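Peptidase S9 prolyl oligopeptidase catalytic domain-containing protein (Pyrococcus horikoshii, PDB 4HXG) is an acylaminoacyl peptidase, a serine protease that assembles as a self-compartmentalising hexamer and selects its substrates through multimerisation. Local coordinates at residues I381-G386 against G461-A466; Q401-K406 against L595-F600; L539-L544 against H578-R583; R117-G122 against G176-D181. The protein carries 1 engineered substitution. All coordinates share one frame; numbering follows the deposited sequence.

How the contacts relate
From the N terminus, contact 4 comes first, joining 117-122 to 176-181 and so tying two successive sheets of the beta-propeller together; it is complete before any other contact opens. The remaining three belong to the alpha/beta-hydrolase part, with contact 1 about 41 Å from contact 4 between centres. Contact 1 opens at strand 378-384 and contact 2 at helix 398-405; contact 1 closes first, at 461-466, so the two cross. Contact 3, from 539-544 to 578-583, is nested within the loop that contact 2 closes at 595-600. Contact 1 pairs two neighbouring strands of the central sheet, contact 2 packs helices over it, and contact 3 fastens a loop and short helix to another of its strands.

Contact 1 of 4, residues I381-G386 against G461-A466; sequences IVFVHG and GITGIA. Engineered in segment 461-466: A466 (natural residue Ser).
V382 and T463 bond main chain to main chain where strands 378-384 and 459-465 run parallel in the central sheet of the alpha/beta-hydrolase fold, just before the second strand enters what is probably the nucleophile elbow. V382 N donates to G461 O (2.9 Å) and T463 N to V382 O (3.0 Å), so V382 spans its partner I462 in the usual parallel fashion, and V384 N follows by donating to T463 O. Packing is close on both faces of this pair. T463 CG2 lies over the F383 ring, 4.1 Å from its centroid, and also touches I381 CG2. Because OG1 stands anti to the backbone N (chi1 -170°), the threonine hydroxyl can bond I486 O on the adjoining strand while its methyl serves F383; F596 and F600 of helix 586-605 cover this side. On the face turned to helix 467-478, beta-branched residues suited to strands meet, V382 CB lying 4.0 Å from I462 CG1. Past V384 the pairing loosens. G464, lacking a side chain, passes beside V384 O, and the partly exposed G386 meets A466 only through its CA. A466 is engineered; the natural serine fits the Gly-x-Ser-x-Gly motif and is probably the nucleophile. Between V384 and I465 a water takes the place of a direct bond, donating to V384 O at 2.8 Å and accepting from I465 N at 2.7 Å.

Contact 2 of 4, residues Q401-K406 against L595-F600; sequences QLMASK and LFMEFF
In the helical layer over one face of the hydrolase sheet, M597 of helix 586-605 packs against L402 and M403 near the end of helix 398-405, and K406 just after it. The axes of the two short helical segments approach to 11.1 Å at an angle of 38°, a spacing that long, flexible side chains suit. M597 CG meets L402 CD2 at 3.6 Å, the two side chains crossing at about a right angle, and touches M403 SD from another direction. Its terminal CE rests on K406 CE, which uses the aliphatic part of the lysine. M403 CG, beside the backbone N and anti to the carbonyl carbon (chi1 -55°), meets F596 CE2 at the ring edge, in its plane, while bends at chi2 and chi3 carry CE to F600 CB at 3.9 Å. The M403 sulfur lies 5.5 Å from the F596 centroid, an edge-on Met-aromatic contact. Cutting M597 back to an alanine is likely to open a gap between the helices and leave L402 CD2 and the K406 chain without their partner. Beneath, M403 and F600 rest on I381, and F596 on F383, joining helix pair to strands as is characteristic of the three-layer alpha/beta/alpha sandwich of this fold.

Contact 3 of 4, residues L539-L544 against H578-R583; sequences LLIHSL and HGHSIR
S543 stands over the flat face of the H580 imidazole, its CB almost straight above the centre of the ring: 3.7 Å from the centroid and 10° off the normal, a CH-pi contact. I541, two residues earlier on the same side of strand 538-543, comes from a different direction; its methyl CG2 lies in the ring plane at the edge, 3.8 Å from H580 CE1. The strand thus packs against the ring at face and edge, and the small serine permits the close approach. With chi1 at 60°, S543 OG sits between its own backbone N and carbonyl carbon, above H580 CD2 at 3.4 Å. The polar atoms bond outside this pair: S543 OG to A577 O and N489 ND2, H580 NE2 to N489 OD1, and H580 ND1 to H588 NE2, so both ring nitrogens are engaged and rotation of the imidazole is restrained. H542, between I541 and S543, points to the other face of the sheet. G579 is the N-cap of helix 580-583, and R583 N donates back to G579 O. Next to it H578 turns from the strand, bonding D546 OD2 through ND1 and touching the engineered A466, a serine and probably the nucleophile in the natural protein; H578 with D546 is consistent with the His-Asp part of the Ser-His-Asp catalytic triad of the alpha/beta hydrolases.

Contact 4 of 4, residues R117-G122 against G176-D181; sequences RLLAVG and GIWHGD
R117 reaches D181 across the cleft between two neighbouring sheets of the beta-propeller, whose strands 117-122 and 176-179 face each other nearly antiparallel, their axes 7.9 Å apart at closest. R117 NH2 donates to D181 OD1 at 2.9 Å in a salt bridge; the N-H...O angle is 146°, so the bond is bent, and the oxygen is approached from 51° out of the carboxylate plane. The same NH2 has a second acid partner, D114 OD2, and R117 NE is bonded elsewhere. A leucine at R117 would probably leave D181 and D114 without the positive charge they share. Beneath this bridge the broad W178 indole fills the space between sheets, its CE2 lying 3.6 Å from L119 CB. W178 NE1 and L119 N come near each other, yet as two donors they cannot pair; NE1 has its acceptor elsewhere, and the L119 backbone bonds that of E110. The side-chain OE1 of E110 accepts from W178 N. Farther along, L119 CD2 packs against the bare backbone of G176, 3.9 Å from G176 O. The chemistry implies an apolar seam between propeller sheets, with W178 N and the L119 backbone both served by E110, closed at the exposed D181 by an arginine that two acids hold.

Contact 1 of 4, residues I381-G386 against G461-A466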
loop_
_atom_site.group_PDB
_atom_site.type_symbol
_atom_site.label_atom_id
_atom_site.label_comp_id
_atom_site.label_asym_id
_atom_site.label_seq_id
_atom_site.Cartn_x
_atom_site.Cartn_y
_atom_site.Cartn_z
ATOM N N ILE F 381 -22.732 3.562 47.262
ATOM C CA ILE F 381 -22.633 4.472 46.138
ATOM C C ILE F 381 -24.017 4.977 45.797
ATOM O O ILE F 381 -24.949 4.186 45.629
ATOM C CB ILE F 381 -22.028 3.786 44.903
ATOM C CG1 ILE F 381 -20.624 3.265 45.216
ATOM C CG2 ILE F 381 -21.983 4.749 43.718
ATOM C CD1 ILE F 381 -19.969 2.558 44.061
ATOM N N VAL F 382 -24.144 6.295 45.705
ATOM C CA VAL F 382 -25.404 6.931 45.371
ATOM C C VAL F 382 -25.365 7.432 43.942
ATOM O O VAL F 382 -24.652 8.385 43.650
ATOM C CB VAL F 382 -25.648 8.159 46.258
ATOM C CG1 VAL F 382 -26.912 8.887 45.814
ATOM C CG2 VAL F 382 -25.728 7.755 47.712
ATOM N N PHE F 383 -26.133 6.807 43.056
ATOM C CA PHE F 383 -26.219 7.259 41.668
ATOM C C PHE F 383 -27.299 8.320 41.498
ATOM O O PHE F 383 -28.367 8.230 42.099
ATOM C CB PHE F 383 -26.525 6.091 40.727
ATOM C CG PHE F 383 -25.402 5.106 40.579
ATOM C CD1 PHE F 383 -24.620 5.101 39.448
ATOM C CD2 PHE F 383 -25.145 4.173 41.561
ATOM C CE1 PHE F 383 -23.602 4.195 39.304
ATOM C CE2 PHE F 383 -24.119 3.262 41.419
ATOM C CZ PHE F 383 -23.349 3.273 40.290
ATOM N N VAL F 384 -27.023 9.311 40.657
ATOM C CA VAL F 384 -27.986 10.366 40.371
ATOM C C VAL F 384 -28.175 10.482 38.872
ATOM O O VAL F 384 -27.247 10.843 38.152
ATOM C CB VAL F 384 -27.508 11.729 40.912
ATOM C CG1 VAL F 384 -28.467 12.837 40.498
ATOM C CG2 VAL F 384 -27.366 11.674 42.421
ATOM N N HIS F 385 -29.380 10.184 38.402
ATOM C CA HIS F 385 -29.657 10.201 36.968
ATOM C C HIS F 385 -29.583 11.589 36.329
ATOM O O HIS F 385 -29.713 12.611 37.002
ATOM C CB HIS F 385 -30.988 9.501 36.640
ATOM C CG HIS F 385 -32.212 10.235 37.101
ATOM N ND1 HIS F 385 -32.584 11.461 36.595
ATOM C CD2 HIS F 385 -33.177 9.889 37.989
ATOM C CE1 HIS F 385 -33.713 11.848 37.163
ATOM N NE2 HIS F 385 -34.095 10.911 38.011
ATOM N N GLY F 386 -29.338 11.607 35.023
ATOM C CA GLY F 386 -29.338 12.838 34.255
ATOM C C GLY F 386 -30.745 13.395 34.205
ATOM O O GLY F 386 -31.677 12.800 34.746
ATOM N N GLY F 461 -20.331 7.312 48.869
ATOM C CA GLY F 461 -19.918 8.089 47.720
ATOM C C GLY F 461 -21.118 8.468 46.882
ATOM O O GLY F 461 -22.219 7.946 47.076
ATOM N N ILE F 462 -20.896 9.369 45.935
ATOM C CA ILE F 462 -21.947 9.816 45.037
ATOM C C ILE F 462 -21.354 9.991 43.639
ATOM O O ILE F 462 -20.224 10.453 43.489
ATOM C CB ILE F 462 -22.595 11.127 45.552
ATOM C CG1 ILE F 462 -23.881 11.446 44.787
ATOM C CG2 ILE F 462 -21.607 12.289 45.497
ATOM C CD1 ILE F 462 -24.647 12.648 45.344
ATOM N N THR F 463 -22.098 9.586 42.617
ATOM C CA THR F 463 -21.615 9.718 41.246
ATOM C C THR F 463 -22.776 9.922 40.279
ATOM O O THR F 463 -23.891 9.457 40.524
ATOM C CB THR F 463 -20.774 8.492 40.805
ATOM O OG1 THR F 463 -20.126 8.766 39.552
ATOM C CG2 THR F 463 -21.654 7.249 40.684
ATOM N N GLY F 464 -22.508 10.622 39.181
ATOM C CA GLY F 464 -23.544 10.909 38.209
ATOM C C GLY F 464 -22.992 11.463 36.915
ATOM O O GLY F 464 -21.899 12.022 36.886
ATOM N N ILE F 465 -23.767 11.311 35.845
ATOM C CA ILE F 465 -23.411 11.824 34.528
ATOM C C ILE F 465 -24.378 12.939 34.157
ATOM O O ILE F 465 -25.552 12.890 34.518
ATOM C CB ILE F 465 -23.507 10.703 33.467
ATOM C CG1 ILE F 465 -22.560 9.549 33.812
ATOM C CG2 ILE F 465 -23.212 11.239 32.076
ATOM C CD1 ILE F 465 -22.966 8.226 33.198
ATOM N N ALA F 466 -23.894 13.943 33.432
ATOM C CA ALA F 466 -24.753 15.047 33.010
ATOM C C ALA F 466 -25.342 15.796 34.216
ATOM O O ALA F 466 -24.598 16.295 35.068
ATOM C CB ALA F 466 -25.852 14.534 32.101
HETATM O O HOH W 1 -25.946 9.644 35.973
#

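Contact 2 of 4, residues Q401-K406 against L595-F600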
loop_
_atom_site.group_PDB
_atom_site.type_symbol
_atom_site.label_atom_id
_atom_site.label_comp_id
_atom_site.label_asym_id
_atom_site.label_seq_id
_atom_site.Cartn_x
_atom_site.Cartn_y
_atom_site.Cartn_z
ATOM N N GLN F 401 -24.665 -3.142 38.546
ATOM C CA GLN F 401 -24.426 -4.558 38.805
ATOM C C GLN F 401 -22.940 -4.755 39.082
ATOM O O GLN F 401 -22.554 -5.552 39.941
ATOM C CB GLN F 401 -24.878 -5.432 37.639
ATOM C CG GLN F 401 -26.337 -5.269 37.264
ATOM C CD GLN F 401 -27.291 -5.925 38.246
ATOM O OE1 GLN F 401 -27.040 -7.024 38.750
ATOM N NE2 GLN F 401 -28.404 -5.251 38.514
ATOM N N LEU F 402 -22.109 -4.005 38.365
ATOM C CA LEU F 402 -20.666 -4.098 38.538
ATOM C C LEU F 402 -20.279 -3.844 39.993
ATOM O O LEU F 402 -19.682 -4.705 40.648
ATOM C CB LEU F 402 -19.950 -3.098 37.630
ATOM C CG LEU F 402 -18.421 -3.090 37.722
ATOM C CD1 LEU F 402 -17.857 -4.474 37.441
ATOM C CD2 LEU F 402 -17.823 -2.065 36.779
ATOM N N MET F 403 -20.649 -2.675 40.505
ATOM C CA MET F 403 -20.248 -2.291 41.854
ATOM C C MET F 403 -20.925 -3.132 42.949
ATOM O O MET F 403 -20.332 -3.377 44.005
ATOM C CB MET F 403 -20.452 -0.791 42.063
ATOM C CG MET F 403 -19.728 0.054 41.012
ATOM S SD MET F 403 -17.984 -0.410 40.821
ATOM C CE MET F 403 -17.288 0.276 42.320
ATOM N N ALA F 404 -22.145 -3.598 42.691
ATOM C CA ALA F 404 -22.797 -4.509 43.625
ATOM C C ALA F 404 -21.982 -5.791 43.782
ATOM O O ALA F 404 -21.759 -6.264 44.889
ATOM C CB ALA F 404 -24.206 -4.827 43.172
ATOM N N SER F 405 -21.536 -6.349 42.664
ATOM C CA SER F 405 -20.723 -7.563 42.672
ATOM C C SER F 405 -19.426 -7.337 43.440
ATOM O O SER F 405 -18.816 -8.283 43.941
ATOM C CB SER F 405 -20.393 -7.997 41.241
ATOM O OG SER F 405 -19.351 -7.197 40.691
ATOM N N LYS F 406 -18.999 -6.080 43.503
ATOM C CA LYS F 406 -17.770 -5.715 44.200
ATOM C C LYS F 406 -17.985 -5.264 45.659
ATOM O O LYS F 406 -17.061 -4.797 46.325
ATOM C CB LYS F 406 -16.933 -4.736 43.370
ATOM C CG LYS F 406 -16.370 -5.384 42.111
ATOM C CD LYS F 406 -15.777 -4.375 41.136
ATOM C CE LYS F 406 -14.404 -3.894 41.580
ATOM N NZ LYS F 406 -13.513 -5.048 41.879
ATOM N N LEU F 595 -11.533 2.666 35.435
ATOM C CA LEU F 595 -11.273 3.878 36.202
ATOM C C LEU F 595 -12.342 4.124 37.266
ATOM O O LEU F 595 -12.043 4.417 38.421
ATOM C CB LEU F 595 -11.220 5.063 35.248
ATOM C CG LEU F 595 -10.284 6.180 35.670
ATOM C CD1 LEU F 595 -8.945 5.600 36.098
ATOM C CD2 LEU F 595 -10.117 7.154 34.526
ATOM N N PHE F 596 -13.594 4.001 36.851
ATOM C CA PHE F 596 -14.743 4.144 37.727
ATOM C C PHE F 596 -14.609 3.243 38.963
ATOM O O PHE F 596 -14.660 3.725 40.091
ATOM C CB PHE F 596 -15.988 3.787 36.918
ATOM C CG PHE F 596 -17.288 4.087 37.599
ATOM C CD1 PHE F 596 -17.869 5.330 37.491
ATOM C CD2 PHE F 596 -17.958 3.102 38.295
ATOM C CE1 PHE F 596 -19.077 5.594 38.095
ATOM C CE2 PHE F 596 -19.161 3.359 38.898
ATOM C CZ PHE F 596 -19.724 4.606 38.799
ATOM N N MET F 597 -14.404 1.944 38.736
ATOM C CA MET F 597 -14.214 0.952 39.800
ATOM C C MET F 597 -13.089 1.340 40.738
ATOM O O MET F 597 -13.273 1.421 41.951
ATOM C CB MET F 597 -13.791 -0.391 39.193
ATOM C CG MET F 597 -14.890 -1.345 38.774
ATOM S SD MET F 597 -14.270 -2.589 37.607
ATOM C CE MET F 597 -12.926 -3.321 38.538
ATOM N N GLU F 598 -11.909 1.546 40.158
ATOM C CA GLU F 598 -10.686 1.709 40.935
ATOM C C GLU F 598 -10.742 2.929 41.830
ATOM O O GLU F 598 -10.298 2.878 42.977
ATOM C CB GLU F 598 -9.454 1.766 40.028
ATOM C CG GLU F 598 -9.104 0.433 39.382
ATOM C CD GLU F 598 -8.981 -0.702 40.389
ATOM O OE1 GLU F 598 -8.490 -0.462 41.510
ATOM O OE2 GLU F 598 -9.382 -1.838 40.055
ATOM N N PHE F 599 -11.298 4.021 41.313
ATOM C CA PHE F 599 -11.449 5.232 42.111
ATOM C C PHE F 599 -12.317 4.969 43.341
ATOM O O PHE F 599 -11.940 5.309 44.459
ATOM C CB PHE F 599 -12.035 6.374 41.280
ATOM C CG PHE F 599 -11.871 7.732 41.911
ATOM C CD1 PHE F 599 -10.653 8.387 41.872
ATOM C CD2 PHE F 599 -12.930 8.352 42.540
ATOM C CE1 PHE F 599 -10.495 9.637 42.454
ATOM C CE2 PHE F 599 -12.776 9.602 43.121
ATOM C CZ PHE F 599 -11.558 10.244 43.076
ATOM N N PHE F 600 -13.478 4.356 43.143
ATOM C CA PHE F 600 -14.340 4.055 44.276
ATOM C C PHE F 600 -13.659 3.056 45.206
ATOM O O PHE F 600 -13.884 3.062 46.418
ATOM C CB PHE F 600 -15.719 3.553 43.826
ATOM C CG PHE F 600 -16.718 4.656 43.595
ATOM C CD1 PHE F 600 -17.525 4.659 42.465
ATOM C CD2 PHE F 600 -16.851 5.690 44.507
ATOM C CE1 PHE F 600 -18.437 5.670 42.245
ATOM C CE2 PHE F 600 -17.764 6.706 44.291
ATOM C CZ PHE F 600 -18.557 6.694 43.156
#

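Contact 3 of 4, residues L539-L544 against H578-R583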
loop_
_atom_site.group_PDB
_atom_site.type_symbol
_atom_site.label_atom_id
_atom_site.label_comp_id
_atom_site.label_asym_id
_atom_site.label_seq_id
_atom_site.Cartn_x
_atom_site.Cartn_y
_atom_site.Cartn_z
ATOM N N LEU F 539 -13.205 12.610 41.403
ATOM C CA LEU F 539 -12.770 12.362 40.035
ATOM C C LEU F 539 -13.739 13.015 39.063
ATOM O O LEU F 539 -14.949 12.827 39.165
ATOM C CB LEU F 539 -12.708 10.859 39.751
ATOM C CG LEU F 539 -12.411 10.409 38.313
ATOM C CD1 LEU F 539 -11.106 11.006 37.806
ATOM C CD2 LEU F 539 -12.373 8.887 38.202
ATOM N N LEU F 540 -13.203 13.787 38.126
ATOM C CA LEU F 540 -14.002 14.330 37.038
ATOM C C LEU F 540 -13.742 13.534 35.767
ATOM O O LEU F 540 -12.592 13.255 35.426
ATOM C CB LEU F 540 -13.647 15.791 36.806
ATOM C CG LEU F 540 -14.137 16.746 37.888
ATOM C CD1 LEU F 540 -13.243 17.963 37.966
ATOM C CD2 LEU F 540 -15.592 17.144 37.647
ATOM N N ILE F 541 -14.815 13.159 35.076
ATOM C CA ILE F 541 -14.708 12.474 33.791
ATOM C C ILE F 541 -15.383 13.294 32.694
ATOM O O ILE F 541 -16.512 13.744 32.868
ATOM C CB ILE F 541 -15.370 11.084 33.833
ATOM C CG1 ILE F 541 -14.645 10.170 34.824
ATOM C CG2 ILE F 541 -15.389 10.467 32.437
ATOM C CD1 ILE F 541 -15.305 8.805 35.000
ATOM N N HIS F 542 -14.693 13.503 31.574
ATOM C CA HIS F 542 -15.267 14.253 30.450
ATOM C C HIS F 542 -14.867 13.650 29.098
ATOM O O HIS F 542 -13.984 12.800 29.037
ATOM C CB HIS F 542 -14.875 15.734 30.528
ATOM C CG HIS F 542 -15.958 16.673 30.083
ATOM N ND1 HIS F 542 -17.007 17.041 30.898
ATOM C CD2 HIS F 542 -16.155 17.314 28.906
ATOM C CE1 HIS F 542 -17.802 17.870 30.244
ATOM N NE2 HIS F 542 -17.308 18.053 29.033
ATOM N N SER F 543 -15.526 14.074 28.023
ATOM C CA SER F 543 -15.185 13.606 26.677
ATOM C C SER F 543 -15.141 14.775 25.693
ATOM O O SER F 543 -16.021 15.632 25.710
ATOM C CB SER F 543 -16.188 12.557 26.209
ATOM O OG SER F 543 -17.491 13.100 26.184
ATOM N N LEU F 544 -14.128 14.806 24.832
ATOM C CA LEU F 544 -13.901 15.971 23.966
ATOM C C LEU F 544 -15.003 16.287 22.959
ATOM O O LEU F 544 -15.068 17.395 22.443
ATOM C CB LEU F 544 -12.573 15.855 23.228
ATOM C CG LEU F 544 -11.363 16.029 24.134
ATOM C CD1 LEU F 544 -10.089 16.024 23.304
ATOM C CD2 LEU F 544 -11.499 17.323 24.922
ATOM N N HIS F 578 -21.404 13.196 24.646
ATOM C CA HIS F 578 -22.076 13.178 25.947
ATOM C C HIS F 578 -22.320 11.748 26.442
ATOM O O HIS F 578 -22.131 11.461 27.624
ATOM C CB HIS F 578 -23.414 13.919 25.820
ATOM C CG HIS F 578 -24.043 14.313 27.125
ATOM N ND1 HIS F 578 -23.398 15.084 28.068
ATOM C CD2 HIS F 578 -25.283 14.078 27.619
ATOM C CE1 HIS F 578 -24.206 15.290 29.095
ATOM N NE2 HIS F 578 -25.356 14.690 28.847
ATOM N N GLY F 579 -22.716 10.851 25.537
ATOM C CA GLY F 579 -23.059 9.487 25.909
ATOM C C GLY F 579 -21.930 8.463 25.847
ATOM O O GLY F 579 -22.172 7.245 25.841
ATOM N N HIS F 580 -20.693 8.948 25.847
ATOM C CA HIS F 580 -19.531 8.086 25.642
ATOM C C HIS F 580 -19.439 6.867 26.567
ATOM O O HIS F 580 -18.869 5.849 26.194
ATOM C CB HIS F 580 -18.246 8.912 25.720
ATOM C CG HIS F 580 -17.948 9.446 27.085
ATOM N ND1 HIS F 580 -16.836 9.062 27.805
ATOM C CD2 HIS F 580 -18.610 10.337 27.860
ATOM C CE1 HIS F 580 -16.828 9.691 28.965
ATOM N NE2 HIS F 580 -17.892 10.472 29.024
ATOM N N SER F 581 -19.987 6.971 27.770
ATOM C CA SER F 581 -20.005 5.843 28.701
ATOM C C SER F 581 -20.601 4.575 28.078
ATOM O O SER F 581 -20.017 3.494 28.160
ATOM C CB SER F 581 -20.801 6.220 29.952
ATOM O OG SER F 581 -21.899 7.050 29.610
ATOM N N ILE F 582 -21.812 4.697 27.547
ATOM C CA ILE F 582 -22.444 3.624 26.783
ATOM C C ILE F 582 -22.077 3.517 25.286
ATOM O O ILE F 582 -22.041 2.406 24.745
ATOM C CB ILE F 582 -23.979 3.581 26.999
ATOM C CG1 ILE F 582 -24.628 4.926 26.648
ATOM C CG2 ILE F 582 -24.294 3.189 28.441
ATOM C CD1 ILE F 582 -26.157 4.949 26.842
ATOM N N ARG F 583 -21.854 4.657 24.620
ATOM C CA ARG F 583 -21.603 4.666 23.162
ATOM C C ARG F 583 -20.159 4.729 22.611
ATOM O O ARG F 583 -19.972 4.621 21.402
ATOM C CB ARG F 583 -22.389 5.800 22.504
ATOM C CG ARG F 583 -23.842 5.838 22.869
ATOM C CD ARG F 583 -24.703 5.119 21.855
ATOM N NE ARG F 583 -25.642 6.027 21.191
ATOM C CZ ARG F 583 -26.392 6.939 21.814
ATOM N NH1 ARG F 583 -26.327 7.091 23.134
ATOM N NH2 ARG F 583 -27.218 7.712 21.116
#

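Contact 4 of 4, residues R117-G122 against G176-D181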
loop_
_atom_site.group_PDB
_atom_site.type_symbol
_atom_site.label_atom_id
_atom_site.label_comp_id
_atom_site.label_asym_id
_atom_site.label_seq_id
_atom_site.Cartn_x
_atom_site.Cartn_y
_atom_site.Cartn_z
ATOM N N ARG F 117 -40.632 3.049 -3.586
ATOM C CA ARG F 117 -39.874 4.225 -3.179
ATOM C C ARG F 117 -39.452 4.188 -1.718
ATOM O O ARG F 117 -40.111 3.574 -0.882
ATOM C CB ARG F 117 -40.675 5.491 -3.444
ATOM C CG ARG F 117 -40.921 5.747 -4.914
ATOM C CD ARG F 117 -42.013 6.777 -5.111
ATOM N NE ARG F 117 -43.336 6.218 -4.863
ATOM C CZ ARG F 117 -44.410 6.955 -4.604
ATOM N NH1 ARG F 117 -44.309 8.280 -4.545
ATOM N NH2 ARG F 117 -45.586 6.371 -4.394
ATOM N N LEU F 118 -38.341 4.848 -1.424
ATOM C CA LEU F 118 -37.909 5.059 -0.056
ATOM C C LEU F 118 -37.873 6.550 0.180
ATOM O O LEU F 118 -37.605 7.314 -0.742
ATOM C CB LEU F 118 -36.503 4.499 0.159
ATOM C CG LEU F 118 -36.301 2.983 0.163
ATOM C CD1 LEU F 118 -34.820 2.625 0.307
ATOM C CD2 LEU F 118 -37.122 2.337 1.276
ATOM N N LEU F 119 -38.158 6.968 1.408
ATOM C CA LEU F 119 -37.909 8.343 1.819
ATOM C C LEU F 119 -36.665 8.376 2.697
ATOM O O LEU F 119 -36.619 7.734 3.750
ATOM C CB LEU F 119 -39.094 8.929 2.582
ATOM C CG LEU F 119 -38.816 10.332 3.133
ATOM C CD1 LEU F 119 -38.677 11.331 1.990
ATOM C CD2 LEU F 119 -39.883 10.795 4.131
ATOM N N ALA F 120 -35.653 9.112 2.249
ATOM C CA ALA F 120 -34.435 9.283 3.020
ATOM C C ALA F 120 -34.361 10.693 3.583
ATOM O O ALA F 120 -34.560 11.664 2.854
ATOM C CB ALA F 120 -33.244 9.015 2.155
ATOM N N VAL F 121 -34.074 10.813 4.876
ATOM C CA VAL F 121 -33.812 12.124 5.452
ATOM C C VAL F 121 -32.354 12.209 5.886
ATOM O O VAL F 121 -31.810 11.254 6.444
ATOM C CB VAL F 121 -34.725 12.425 6.646
ATOM C CG1 VAL F 121 -34.776 13.923 6.896
ATOM C CG2 VAL F 121 -36.123 11.893 6.396
ATOM N N GLY F 122 -31.744 13.370 5.677
ATOM C CA GLY F 122 -30.312 13.545 5.842
ATOM C C GLY F 122 -29.999 15.021 5.948
ATOM O O GLY F 122 -30.891 15.822 6.220
ATOM N N GLY F 176 -39.240 14.349 8.387
ATOM C CA GLY F 176 -40.347 14.033 7.504
ATOM C C GLY F 176 -40.749 12.573 7.555
ATOM O O GLY F 176 -39.951 11.715 7.920
ATOM N N ILE F 177 -41.987 12.293 7.164
ATOM C CA ILE F 177 -42.511 10.933 7.152
ATOM C C ILE F 177 -43.529 10.788 6.034
ATOM O O ILE F 177 -44.149 11.765 5.632
ATOM C CB ILE F 177 -43.216 10.598 8.475
ATOM C CG1 ILE F 177 -44.401 11.546 8.693
ATOM C CG2 ILE F 177 -42.240 10.686 9.637
ATOM C CD1 ILE F 177 -45.261 11.187 9.883
ATOM N N TRP F 178 -43.712 9.568 5.544
ATOM C CA TRP F 178 -44.684 9.312 4.485
ATOM C C TRP F 178 -46.101 9.481 4.990
ATOM O O TRP F 178 -46.476 8.896 6.003
ATOM C CB TRP F 178 -44.544 7.880 3.958
ATOM C CG TRP F 178 -43.438 7.692 2.988
ATOM C CD1 TRP F 178 -42.307 6.951 3.165
ATOM C CD2 TRP F 178 -43.348 8.255 1.676
ATOM N NE1 TRP F 178 -41.520 7.017 2.043
ATOM C CE2 TRP F 178 -42.136 7.812 1.113
ATOM C CE3 TRP F 178 -44.176 9.094 0.924
ATOM C CZ2 TRP F 178 -41.730 8.178 -0.172
ATOM C CZ3 TRP F 178 -43.774 9.456 -0.348
ATOM C CH2 TRP F 178 -42.562 8.999 -0.885
ATOM N N HIS F 179 -46.890 10.294 4.302
ATOM C CA HIS F 179 -48.330 10.192 4.471
ATOM C C HIS F 179 -48.920 9.864 3.107
ATOM O O HIS F 179 -49.029 10.736 2.242
ATOM C CB HIS F 179 -48.893 11.509 5.017
ATOM C CG HIS F 179 -50.348 11.451 5.368
ATOM N ND1 HIS F 179 -50.838 10.662 6.386
ATOM C CD2 HIS F 179 -51.419 12.086 4.835
ATOM C CE1 HIS F 179 -52.150 10.809 6.462
ATOM N NE2 HIS F 179 -52.527 11.668 5.532
ATOM N N GLY F 180 -49.369 8.622 2.943
ATOM C CA GLY F 180 -49.788 8.155 1.636
ATOM C C GLY F 180 -48.693 8.428 0.618
ATOM O O GLY F 180 -47.535 8.063 0.810
ATOM N N ASP F 181 -49.069 9.101 -0.462
ATOM C CA ASP F 181 -48.125 9.518 -1.494
ATOM C C ASP F 181 -47.525 10.902 -1.217
ATOM O O ASP F 181 -46.808 11.459 -2.047
ATOM C CB ASP F 181 -48.752 9.432 -2.886
ATOM C CG ASP F 181 -48.840 7.996 -3.392
ATOM O OD1 ASP F 181 -47.968 7.178 -3.025
ATOM O OD2 ASP F 181 -49.781 7.674 -4.149
#